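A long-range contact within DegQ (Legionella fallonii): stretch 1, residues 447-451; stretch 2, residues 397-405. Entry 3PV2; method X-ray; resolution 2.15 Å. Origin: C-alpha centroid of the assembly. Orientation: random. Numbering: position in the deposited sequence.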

# COMPACT_ATOMS: atom_id res chain seq x y z
N TYR B 447 -4.93 12.74 52.20
CA TYR B 447 -3.90 12.67 53.18
C TYR B 447 -2.84 11.62 52.79
O TYR B 447 -3.22 10.55 52.35
CB TYR B 447 -4.45 12.31 54.58
CG TYR B 447 -5.15 13.45 55.26
CD1 TYR B 447 -4.44 14.34 56.07
CD2 TYR B 447 -6.55 13.58 55.21
CE1 TYR B 447 -5.06 15.39 56.72
CE2 TYR B 447 -7.19 14.58 55.86
CZ TYR B 447 -6.46 15.50 56.64
OH TYR B 447 -7.10 16.48 57.34
N LEU B 448 -1.54 11.93 52.97
CA LEU B 448 -0.48 10.99 52.54
C LEU B 448 0.47 10.96 53.70
O LEU B 448 0.65 11.96 54.35
CB LEU B 448 0.25 11.68 51.40
CG LEU B 448 -0.13 11.39 49.97
CD1 LEU B 448 -1.33 10.49 49.78
CD2 LEU B 448 0.02 12.57 49.08
N LEU B 449 1.13 9.85 53.95
CA LEU B 449 2.09 9.82 55.01
C LEU B 449 3.42 9.65 54.40
O LEU B 449 3.63 8.71 53.72
CB LEU B 449 1.82 8.61 55.86
CG LEU B 449 1.09 8.85 57.16
CD1 LEU B 449 0.86 7.46 57.83
CD2 LEU B 449 1.97 9.72 58.11
N VAL B 450 4.31 10.59 54.59
CA VAL B 450 5.61 10.52 54.06
C VAL B 450 6.51 9.91 55.16
O VAL B 450 6.52 10.37 56.28
CB VAL B 450 6.10 11.93 53.74
CG1 VAL B 450 7.56 11.80 53.12
CG2 VAL B 450 5.09 12.62 52.77
N ILE B 451 7.22 8.84 54.84
CA ILE B 451 7.97 8.12 55.88
C ILE B 451 9.35 7.83 55.36
O ILE B 451 10.27 7.68 56.15
CB ILE B 451 7.34 6.77 56.26
CG1 ILE B 451 7.14 5.88 55.04
CG2 ILE B 451 5.93 6.89 57.04
CD1 ILE B 451 6.46 4.49 55.44
OXT ILE B 451 9.58 7.68 54.16
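Stretch 2 (397-405) SAGWRAGIR

A short helix can pack on a strand without a single direct hydrogen bond between them, and the C-terminal strand of DegQ illustrates how. Stretch 2 has a helix whose N-to-C direction runs at 138° to that of strand 447-450, the axes approaching to 7.5 Å. S397 caps its start, S397 OG accepting from W400 N at 3.0 Å; G403, at positive phi, closes it in a Schellman motif and turns the chain into extended I404 and R405.

Apolar packing centres on V450, whose CA lies 5.2 Å from A402 CA. V450 CG1 meets A398 CB at 3.8 Å, while V450 CG2 reaches both A402 CB and I404 CD1 at 3.9 Å. Two residues earlier in the strand, L448 CD2 lies 3.9 Å from I404 CG1.

Van der Waals contacts with backbone carbonyls join these pairs. Both alanines point their CB toward the strand, and A402 CB lies 3.4 Å from L449 O; L448 CG sits 3.5 Å from A402 O.

Polar links run through two waters and one salt bridge. Water 1 lies 2.8 Å from A398 O and accepts from I451 N (3.0 Å); water 2 accepts from L449 N (2.9 Å) and donates weakly to A402 O (3.3 Å). At the chain terminus, the carboxylate forms a salt bridge, I451 OXT to R401 NH2, at 3.6 Å.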

# COMPACT_ATOMS: atom_id res chain seq x y z
N SER B 397 12.33 10.23 45.76
CA SER B 397 12.10 10.86 47.08
C SER B 397 11.11 10.11 47.94
O SER B 397 10.28 9.36 47.42
CB SER B 397 11.66 12.29 46.83
OG SER B 397 10.44 12.33 46.07
N ALA B 398 11.17 10.32 49.25
CA ALA B 398 10.18 9.82 50.12
C ALA B 398 8.81 10.39 49.81
O ALA B 398 7.80 9.70 49.94
CB ALA B 398 10.58 10.07 51.55
N GLY B 399 8.80 11.61 49.29
CA GLY B 399 7.59 12.28 48.88
C GLY B 399 6.90 11.59 47.74
O GLY B 399 5.72 11.22 47.83
N TRP B 400 7.67 11.33 46.70
CA TRP B 400 7.16 10.64 45.53
C TRP B 400 6.62 9.26 45.95
O TRP B 400 5.53 8.88 45.58
CB TRP B 400 8.26 10.47 44.47
CG TRP B 400 7.78 9.79 43.29
CD1 TRP B 400 7.63 8.44 43.14
CD2 TRP B 400 7.31 10.37 42.09
NE1 TRP B 400 7.11 8.14 41.91
CE2 TRP B 400 6.92 9.31 41.24
CE3 TRP B 400 7.19 11.67 41.63
CZ2 TRP B 400 6.42 9.52 39.94
CZ3 TRP B 400 6.70 11.88 40.30
CH2 TRP B 400 6.31 10.80 39.49
N ARG B 401 7.40 8.54 46.71
CA ARG B 401 6.96 7.20 47.17
C ARG B 401 5.63 7.25 47.93
O ARG B 401 4.83 6.32 47.87
CB ARG B 401 7.92 6.62 48.19
CG ARG B 401 9.02 5.81 47.67
CD ARG B 401 9.56 4.78 48.81
NE ARG B 401 10.05 5.39 50.07
CZ ARG B 401 11.14 6.18 50.16
NH1 ARG B 401 11.83 6.52 49.07
NH2 ARG B 401 11.52 6.67 51.36
N ALA B 402 5.45 8.26 48.74
CA ALA B 402 4.21 8.45 49.51
C ALA B 402 3.10 8.83 48.57
O ALA B 402 1.93 8.70 48.92
CB ALA B 402 4.34 9.54 50.53
N GLY B 403 3.43 9.27 47.39
CA GLY B 403 2.36 9.63 46.45
C GLY B 403 2.24 11.09 46.06
O GLY B 403 1.39 11.43 45.31
N ILE B 404 3.08 11.96 46.58
CA ILE B 404 3.05 13.35 46.14
C ILE B 404 3.48 13.42 44.70
O ILE B 404 4.42 12.71 44.26
CB ILE B 404 4.04 14.12 47.01
CG1 ILE B 404 3.58 14.04 48.47
CG2 ILE B 404 4.22 15.54 46.53
CD1 ILE B 404 4.58 14.65 49.45
N ARG B 405 2.82 14.29 43.94
CA ARG B 405 3.21 14.54 42.55
C ARG B 405 3.26 16.05 42.22
O ARG B 405 2.55 16.88 42.85
CB ARG B 405 2.17 13.90 41.62
CG ARG B 405 2.12 12.36 41.66
CD ARG B 405 3.34 11.71 41.02
NE ARG B 405 3.29 10.24 41.14
CZ ARG B 405 3.67 9.53 42.19
NH1 ARG B 405 4.16 10.10 43.30
NH2 ARG B 405 3.59 8.22 42.10
O HOH W 1 7.45 7.94 52.04
O HOH W 2 0.76 7.82 51.90